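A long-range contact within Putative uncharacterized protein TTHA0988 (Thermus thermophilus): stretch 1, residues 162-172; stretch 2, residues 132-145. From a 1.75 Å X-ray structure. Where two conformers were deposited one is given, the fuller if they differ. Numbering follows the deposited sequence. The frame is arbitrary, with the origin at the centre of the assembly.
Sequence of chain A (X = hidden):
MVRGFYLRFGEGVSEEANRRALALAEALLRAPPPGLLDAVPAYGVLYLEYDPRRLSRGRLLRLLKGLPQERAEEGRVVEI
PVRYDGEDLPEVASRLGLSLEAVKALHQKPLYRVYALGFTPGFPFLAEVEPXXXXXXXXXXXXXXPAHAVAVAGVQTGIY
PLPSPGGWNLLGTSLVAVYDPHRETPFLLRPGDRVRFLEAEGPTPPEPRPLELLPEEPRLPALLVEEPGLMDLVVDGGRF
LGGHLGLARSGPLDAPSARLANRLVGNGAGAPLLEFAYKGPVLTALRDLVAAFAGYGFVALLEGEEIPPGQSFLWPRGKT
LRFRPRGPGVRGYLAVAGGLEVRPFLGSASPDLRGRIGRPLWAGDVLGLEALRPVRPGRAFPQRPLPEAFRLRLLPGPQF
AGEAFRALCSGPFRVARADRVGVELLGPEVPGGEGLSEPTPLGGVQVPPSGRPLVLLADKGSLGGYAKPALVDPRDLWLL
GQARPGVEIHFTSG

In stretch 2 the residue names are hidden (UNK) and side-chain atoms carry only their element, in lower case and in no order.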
ATOM      1  N   LEU A 162      -8.989   4.756  10.648  1.00 15.61           N
ATOM      2  CA  LEU A 162      -8.347   6.018  10.316  1.00 19.69           C
ATOM      3  C   LEU A 162      -9.312   6.807   9.434  1.00 18.61           C
ATOM      4  O   LEU A 162     -10.164   6.204   8.763  1.00 18.24           O
ATOM      5  CB  LEU A 162      -7.072   5.761   9.501  1.00 20.02           C
ATOM      6  CG  LEU A 162      -5.961   4.900  10.118  1.00 27.94           C
ATOM      7  CD1 LEU A 162      -5.465   3.840   9.138  1.00 30.32           C
ATOM      8  CD2 LEU A 162      -4.813   5.761  10.582  1.00 27.19           C
ATOM      9  N   PRO A 163      -9.180   8.142   9.407  1.00 18.91           N
ATOM     10  CA  PRO A 163     -10.017   8.907   8.487  1.00 21.16           C
ATOM     11  C   PRO A 163      -9.755   8.498   7.045  1.00 23.64           C
ATOM     12  O   PRO A 163      -8.600   8.322   6.650  1.00 24.26           O
ATOM     13  CB  PRO A 163      -9.585  10.359   8.724  1.00 22.65           C
ATOM     14  CG  PRO A 163      -8.903  10.363  10.036  1.00 24.65           C
ATOM     15  CD  PRO A 163      -8.291   9.013  10.197  1.00 20.09           C
ATOM     16  N   SER A 164     -10.820   8.313   6.276  1.00 25.31           N
ATOM     17  CA  SER A 164     -10.687   7.944   4.873  1.00 26.90           C
ATOM     18  C   SER A 164     -11.982   8.209   4.118  1.00 28.37           C
ATOM     19  O   SER A 164     -13.037   8.408   4.735  1.00 25.18           O
ATOM     20  CB  SER A 164     -10.289   6.470   4.725  1.00 27.46           C
ATOM     21  OG  SER A 164     -11.382   5.601   4.961  1.00 33.52           O
ATOM     22  N   PRO A 165     -11.912   8.217   2.776  1.00 29.51           N
ATOM     23  CA  PRO A 165     -13.156   8.292   2.017  1.00 29.26           C
ATOM     24  C   PRO A 165     -13.961   7.019   2.219  1.00 27.00           C
ATOM     25  O   PRO A 165     -13.381   5.956   2.452  1.00 28.61           O
ATOM     26  CB  PRO A 165     -12.685   8.404   0.559  1.00 29.72           C
ATOM     27  CG  PRO A 165     -11.247   8.776   0.635  1.00 31.10           C
ATOM     28  CD  PRO A 165     -10.730   8.197   1.897  1.00 30.48           C
ATOM     29  N   GLY A 166     -15.281   7.116   2.127  1.00 24.82           N
ATOM     30  CA  GLY A 166     -16.117   5.939   2.333  1.00 22.61           C
ATOM     31  C   GLY A 166     -17.585   6.191   2.074  1.00 20.83           C
ATOM     32  O   GLY A 166     -18.100   7.271   2.365  1.00 20.76           O
ATOM     33  N   GLY A 167     -18.258   5.181   1.530  1.00 21.16           N
ATOM     34  CA  GLY A 167     -19.669   5.281   1.189  1.00 20.99           C
ATOM     35  C   GLY A 167     -20.576   4.386   2.015  1.00 19.60           C
ATOM     36  O   GLY A 167     -21.758   4.264   1.708  1.00 22.21           O
ATOM     37  N   TRP A 168     -20.041   3.764   3.062  1.00 19.37           N
ATOM     38  CA  TRP A 168     -20.867   2.930   3.942  1.00 17.97           C
ATOM     39  C   TRP A 168     -21.739   3.814   4.835  1.00 17.95           C
ATOM     40  O   TRP A 168     -21.467   5.007   5.011  1.00 17.73           O
ATOM     41  CB  TRP A 168     -19.999   1.958   4.752  1.00 18.46           C
ATOM     42  CG  TRP A 168     -19.483   0.802   3.933  1.00 19.04           C
ATOM     43  CD1 TRP A 168     -19.363   0.747   2.570  1.00 20.10           C
ATOM     44  CD2 TRP A 168     -19.009  -0.460   4.423  1.00 16.66           C
ATOM     45  NE1 TRP A 168     -18.853  -0.465   2.184  1.00 20.78           N
ATOM     46  CE2 TRP A 168     -18.623  -1.226   3.300  1.00 19.28           C
ATOM     47  CE3 TRP A 168     -18.871  -1.014   5.702  1.00 19.12           C
ATOM     48  CZ2 TRP A 168     -18.108  -2.517   3.417  1.00 20.92           C
ATOM     49  CZ3 TRP A 168     -18.357  -2.300   5.817  1.00 19.97           C
ATOM     50  CH2 TRP A 168     -17.985  -3.038   4.679  1.00 21.67           C
ATOM     51  N   ASN A 169     -22.814   3.226   5.353  1.00 15.73           N
ATOM     52  CA  ASN A 169     -23.804   3.962   6.131  1.00 15.13           C
ATOM     53  C   ASN A 169     -23.353   4.042   7.587  1.00 14.04           C
ATOM     54  O   ASN A 169     -23.222   3.016   8.256  1.00 14.02           O
ATOM     55  CB  ASN A 169     -25.163   3.272   6.031  1.00 14.93           C
ATOM     56  CG  ASN A 169     -25.671   3.186   4.604  1.00 17.58           C
ATOM     57  OD1 ASN A 169     -26.108   4.186   4.032  1.00 18.96           O
ATOM     58  ND2 ASN A 169     -25.620   1.983   4.017  1.00 17.04           N
ATOM     59  N   LEU A 170     -23.113   5.260   8.065  1.00 14.42           N
ATOM     60  CA  LEU A 170     -22.488   5.480   9.373  1.00 13.65           C
ATOM     61  C   LEU A 170     -23.515   5.439  10.503  1.00 12.60           C
ATOM     62  O   LEU A 170     -24.403   6.295  10.581  1.00 13.53           O
ATOM     63  CB  LEU A 170     -21.747   6.819   9.397  1.00 13.64           C
ATOM     64  CG  LEU A 170     -20.781   7.098   8.246  1.00 14.45           C
ATOM     65  CD1 LEU A 170     -20.046   8.424   8.504  1.00 16.32           C
ATOM     66  CD2 LEU A 170     -19.792   5.958   8.043  1.00 14.86           C
ATOM     67  N   LEU A 171     -23.383   4.436  11.367  1.00 12.02           N
ATOM     68  CA  LEU A 171     -24.314   4.212  12.471  1.00 11.78           C
ATOM     69  C   LEU A 171     -23.803   4.717  13.820  1.00 13.64           C
ATOM     70  O   LEU A 171     -24.598   5.036  14.703  1.00 13.57           O
ATOM     71  CB  LEU A 171     -24.616   2.719  12.615  1.00 12.40           C
ATOM     72  CG  LEU A 171     -25.210   2.001  11.414  1.00 13.42           C
ATOM     73  CD1 LEU A 171     -25.701   0.623  11.833  1.00 18.19           C
ATOM     74  CD2 LEU A 171     -26.344   2.836  10.806  1.00 15.29           C
ATOM     75  N   GLY A 172     -22.490   4.769  13.994  1.00 13.00           N
ATOM     76  CA  GLY A 172     -21.941   5.194  15.266  1.00 13.05           C
ATOM     77  C   GLY A 172     -20.440   5.322  15.292  1.00 13.12           C
ATOM     78  O   GLY A 172     -19.783   5.385  14.245  1.00 12.89           O
ATOM     79  N   UNK A 132     -32.836  -7.540   8.289  1.00 16.20           N
ATOM     80  CA  UNK A 132     -33.612  -6.303   8.420  1.00 15.37           C
ATOM     81  C   UNK A 132     -32.767  -5.031   8.388  1.00 14.96           C
ATOM     82  O   UNK A 132     -33.300  -3.956   8.139  1.00 15.94           O
ATOM     83  c   UNK A 132     -34.455  -6.336   9.703  1.00 16.82           C
ATOM     84  N   UNK A 133     -31.460  -5.154   8.637  1.00 13.64           N
ATOM     85  CA  UNK A 133     -30.555  -4.001   8.672  1.00 13.74           C
ATOM     86  C   UNK A 133     -29.709  -3.868   7.399  1.00 13.56           C
ATOM     87  O   UNK A 133     -28.864  -2.984   7.297  1.00 14.84           O
ATOM     88  c   UNK A 133     -28.709  -2.925  10.222  1.00 14.69           C
ATOM     89  c   UNK A 133     -28.030  -3.141  11.579  1.00 12.31           C
ATOM     90  c   UNK A 133     -29.412  -1.565  10.178  1.00 15.09           C
ATOM     91  c   UNK A 133     -29.666  -4.081   9.919  1.00 14.37           C
ATOM     92  N   UNK A 134     -29.962  -4.719   6.406  1.00 13.67           N
ATOM     93  CA  UNK A 134     -29.167  -4.685   5.175  1.00 14.08           C
ATOM     94  C   UNK A 134     -29.640  -3.598   4.218  1.00 16.53           C
ATOM     95  O   UNK A 134     -30.790  -3.598   3.780  1.00 16.99           O
ATOM     96  n   UNK A 134     -27.831 -11.661   6.317  1.00 19.75           N
ATOM     97  c   UNK A 134     -29.197  -6.049   4.485  1.00 15.00           C
ATOM     98  c   UNK A 134     -28.532  -8.468   4.649  1.00 16.07           C
ATOM     99  c   UNK A 134     -28.184 -10.811   5.358  1.00 21.32           C
ATOM    100  n   UNK A 134     -28.159  -9.507   5.601  1.00 15.34           N
ATOM    101  n   UNK A 134     -28.558 -11.271   4.163  1.00 23.48           N
ATOM    102  c   UNK A 134     -28.567  -7.122   5.333  1.00 15.43           C
ATOM    103  N   UNK A 135     -28.748  -2.670   3.890  1.00 16.73           N
ATOM    104  CA  UNK A 135     -29.062  -1.675   2.876  1.00 19.56           C
ATOM    105  C   UNK A 135     -27.813  -1.263   2.111  1.00 19.34           C
ATOM    106  O   UNK A 135     -26.701  -1.352   2.641  1.00 18.61           O
ATOM    107  c   UNK A 135     -29.778  -0.465   3.483  1.00 22.60           C
ATOM    108  c   UNK A 135     -28.120   0.225   5.193  1.00 25.15           C
ATOM    109  c   UNK A 135     -29.868   1.873   4.412  1.00 19.85           C
ATOM    110  c   UNK A 135     -28.959   0.699   4.015  1.00 23.52           C
ATOM    111  N   UNK A 136     -27.993  -0.820   0.858  1.00 20.21           N
ATOM    112  CA  UNK A 136     -26.845  -0.526   0.017  1.00 21.32           C
ATOM    113  C   UNK A 136     -26.015   0.650   0.514  1.00 19.83           C
ATOM    114  O   UNK A 136     -26.510   1.519   1.239  1.00 18.91           O
ATOM    115  c   UNK A 136     -27.473  -0.190  -1.346  1.00 22.91           C
ATOM    116  c   UNK A 136     -28.822  -0.744  -1.313  1.00 25.17           C
ATOM    117  c   UNK A 136     -29.260  -0.707   0.113  1.00 22.82           C
ATOM    118  N   UNK A 137     -24.755   0.665   0.103  1.00 22.30           N
ATOM    119  CA  UNK A 137     -23.885   1.797   0.354  1.00 23.53           C
ATOM    120  C   UNK A 137     -24.397   3.038  -0.377  1.00 24.03           C
ATOM    121  O   UNK A 137     -25.278   2.955  -1.239  1.00 22.95           O
ATOM    122  n   UNK A 137     -20.964  -0.860  -4.083  1.00 52.46           N
ATOM    123  c   UNK A 137     -20.738   0.807  -1.749  1.00 37.98           C
ATOM    124  n   UNK A 137     -20.255   1.121  -3.095  1.00 43.84           N
ATOM    125  n   UNK A 137     -19.888   0.736  -5.333  1.00 52.85           N
ATOM    126  c   UNK A 137     -22.188   1.243  -1.530  1.00 31.24           C
ATOM    127  c   UNK A 137     -22.442   1.463  -0.048  1.00 25.56           C
ATOM    128  c   UNK A 137     -20.369   0.328  -4.162  1.00 50.04           C
ATOM    129  N   UNK A 138     -23.845   4.190  -0.017  1.00 25.22           N
ATOM    130  CA  UNK A 138     -24.282   5.460  -0.581  1.00 27.12           C
ATOM    131  C   UNK A 138     -23.889   5.544  -2.056  1.00 28.92           C
ATOM    132  O   UNK A 138     -22.846   5.014  -2.447  1.00 27.33           O
ATOM    133  n   UNK A 138     -25.317   9.042   3.378  1.00 34.84           N
ATOM    134  c   UNK A 138     -23.677   6.627   0.202  1.00 28.41           C
ATOM    135  c   UNK A 138     -23.391   7.760   2.444  1.00 33.23           C
ATOM    136  c   UNK A 138     -24.155   9.075   2.443  1.00 35.83           C
ATOM    137  c   UNK A 138     -24.123   6.680   1.659  1.00 29.65           C
ATOM    138  N   UNK A 139     -24.735   6.189  -2.885  1.00 33.08           N
ATOM    139  CA  UNK A 139     -24.405   6.377  -4.299  1.00 35.72           C
ATOM    140  C   UNK A 139     -23.076   7.097  -4.502  1.00 35.93           C
ATOM    141  O   UNK A 139     -22.317   6.743  -5.401  1.00 38.51           O
ATOM    142  c   UNK A 139     -25.558   7.238  -4.827  1.00 36.93           C
ATOM    143  c   UNK A 139     -26.077   6.700  -2.552  1.00 33.63           C
ATOM    144  c   UNK A 139     -26.673   7.030  -3.881  1.00 37.41           C
ATOM    145  N   UNK A 140     -22.814   8.101  -3.669  1.00 35.79           N
ATOM    146  CA  UNK A 140     -21.557   8.833  -3.702  1.00 35.51           C
ATOM    147  C   UNK A 140     -20.907   8.778  -2.326  1.00 34.33           C
ATOM    148  O   UNK A 140     -21.556   9.079  -1.325  1.00 34.89           O
ATOM    149  c   UNK A 140     -22.470  10.437  -5.433  1.00 41.37           C
ATOM    150  c   UNK A 140     -23.691  10.917  -5.766  1.00 45.60           C
ATOM    151  c   UNK A 140     -22.690  10.310  -7.620  1.00 46.67           C
ATOM    152  n   UNK A 140     -21.868  10.063  -6.615  1.00 45.74           N
ATOM    153  n   UNK A 140     -23.802  10.829  -7.133  1.00 47.73           N
ATOM    154  c   UNK A 140     -21.799  10.284  -4.104  1.00 37.46           C
ATOM    155  N   UNK A 141     -19.620   8.404  -2.271  1.00 32.58           N
ATOM    156  CA  UNK A 141     -18.947   8.320  -0.977  1.00 31.85           C
ATOM    157  C   UNK A 141     -18.637   9.687  -0.369  1.00 31.25           C
ATOM    158  O   UNK A 141     -18.516  10.682  -1.090  1.00 31.16           O
ATOM    159  c   UNK A 141     -17.362   7.945  -2.729  1.00 34.23           C
ATOM    160  c   UNK A 141     -17.650   7.583  -1.307  1.00 30.99           C
ATOM    161  c   UNK A 141     -18.705   8.109  -3.392  1.00 33.66           C
ATOM    162  N   UNK A 142     -18.519   9.722   0.953  1.00 29.37           N
ATOM    163  CA  UNK A 142     -17.989  10.885   1.651  1.00 29.01           C
ATOM    164  C   UNK A 142     -16.495  10.981   1.382  1.00 29.39           C
ATOM    165  O   UNK A 142     -15.805   9.964   1.369  1.00 27.17           O
ATOM    166  n   UNK A 142     -21.890   9.211   5.589  1.00 21.25           N
ATOM    167  c   UNK A 142     -22.018  10.517   5.802  1.00 26.61           C
ATOM    168  c   UNK A 142     -18.191  10.755   3.157  1.00 28.00           C
ATOM    169  n   UNK A 142     -21.001  11.353   5.587  1.00 28.78           N
ATOM    170  c   UNK A 142     -19.620  10.875   3.612  1.00 28.53           C
ATOM    171  n   UNK A 142     -23.174  10.999   6.236  1.00 27.68           N
ATOM    172  c   UNK A 142     -19.679  10.959   5.120  1.00 27.66           C
ATOM    173  N   UNK A 143     -15.983  12.204   1.162  1.00 30.64           N
ATOM    174  CA  UNK A 143     -14.531  12.342   1.027  1.00 31.33           C
ATOM    175  C   UNK A 143     -13.749  12.018   2.313  1.00 29.99           C
ATOM    176  O   UNK A 143     -12.598  11.571   2.229  1.00 29.96           O
ATOM    177  c   UNK A 143     -16.691  13.476   0.932  1.00 32.36           C
ATOM    178  c   UNK A 143     -15.597  14.496   0.977  1.00 33.31           C
ATOM    179  c   UNK A 143     -14.342  13.810   0.616  1.00 31.87           C
ATOM    180  N   UNK A 144     -14.361  12.219   3.480  0.50 29.84           N
ATOM    181  CA  UNK A 144     -13.692  11.929   4.750  0.50 28.65           C
ATOM    182  C   UNK A 144     -14.648  11.406   5.824  0.50 26.47           C
ATOM    183  O   UNK A 144     -15.360  12.178   6.466  0.50 28.37           O
ATOM    184  n   UNK A 144      -9.903  13.887   7.412  0.50 33.17           N
ATOM    185  c   UNK A 144     -12.974  13.177   5.264  0.50 29.81           C
ATOM    186  n   UNK A 144      -8.622  13.147   5.649  0.50 36.58           N
ATOM    187  c   UNK A 144     -11.081  14.148   6.588  0.50 32.40           C
ATOM    188  c   UNK A 144      -8.752  13.421   6.940  0.50 33.39           C
ATOM    189  c   UNK A 144     -11.875  12.889   6.279  0.50 31.39           C
ATOM    190  n   UNK A 144      -7.731  13.220   7.762  0.50 32.92           N
ATOM    191  N   UNK A 145     -14.635  10.091   6.020  1.00 22.58           N
ATOM    192  CA  UNK A 145     -15.353   9.455   7.116  1.00 19.74           C
ATOM    193  C   UNK A 145     -14.405   9.559   8.316  1.00 19.00           C
ATOM    194  O   UNK A 145     -13.202   9.353   8.166  1.00 19.64           O
ATOM    195  c   UNK A 145     -16.625   7.881   5.606  1.00 19.31           C
ATOM    196  c   UNK A 145     -15.655   7.982   6.799  1.00 19.39           C
ATOM    197  c   UNK A 145     -16.216   7.252   8.030  1.00 17.62           C
TER
HETATM  198  O   HOH W   1     -26.997   4.194   1.462  1.00 20.12           O
HETATM  199  O   HOH W   2     -26.876   6.780   4.388  1.00 30.79           O
HETATM  200  O   HOH W   3     -20.063   7.299   4.446  1.00 15.24           O

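Position 132 carries one carbon, out of reach of stretch 1: Ala-132. Position 133 has four carbons, forked at the second, the tip approaching Leu-171; this is Leu-133, its CD2 4.4 Å from Leu-171 CD1. At 134, three carbons lead to a guanidinium, a nitrogen and a carbon bearing two more; this is Arg-134, which does not reach stretch 1.

Position 135 again has four carbons forked at the second, and one tip lies against the Asn-169 amide. It is Leu-135, with CD2 3.3 Å from Asn-169 ND2. Position 136 closes three carbons onto its own nitrogen: Pro-136. Its CA-to-CB bond points away, but its carbonyl O accepts a nearly straight hydrogen bond from Asn-169 ND2 at 3.0 Å.

At 137 the three carbons and guanidinium return, the end leading away while CB sits 3.4 Å from Gly-167 O; this is Arg-137. Position 138 has four carbons in a row ending in nitrogen and lies against Gly-167 and Asn-169, so Lys-138. Its backbone N donates to Gly-167 O at 2.7 Å, and a water links its NZ to Asn-169 OD1.

Position 139, three carbons closing a ring onto N, is Pro-139; position 140, one carbon then a five-membered ring with two nitrogens, is His-140. Neither touches stretch 1. Position 141 has three carbons closing a ring onto the backbone N, packed at Gly-167: Pro-141, whose CB is 3.8 Å from Gly-167 N.

At 142, three carbons lead to a nitrogen and a carbon carrying two more nitrogens, a guanidinium with Leu-170 over one face. This is Arg-142, its NH1 3.5 Å from Leu-170 CD1; a water joins NH1 to the carbonyls of Gly-166 and Trp-168. Position 143, three carbons closing a ring onto the backbone N, its CA-to-CB bond pointing away, is Pro-143. Position 144, again three carbons, a nitrogen and a carbon carrying two nitrogens, has Pro-163 over one guanidinium face: Arg-144, with NH2 3.5 Å from Pro-163 CB. Position 145 has one carbon carrying two, one tip packing on Leu-170: Val-145, its CG1 3.8 Å from Leu-170 CD2.

The rule is backbone pairing first. Two antiparallel bridges use both directions: Val-145 N to Ser-164 O at 2.7 Å and Ser-164 N to Val-145 O at 3.2 Å, then Arg-142 N to Gly-166 O at 2.9 Å and Gly-166 N to Arg-142 O at 3.0 Å. A one-residue bulge separates them. Glycine suits position 166, since an ideal CB would lie a tight 3.1 Å from Val-145 CG2. Beyond the ladder, Asn-169 acts as a side-chain clamp on the loop, its ND2 bonded directly to Pro-136 O and its OD1 reaching that same carbonyl through water.

Stretch 2 132-145: ALRLPRKPHPRPRV
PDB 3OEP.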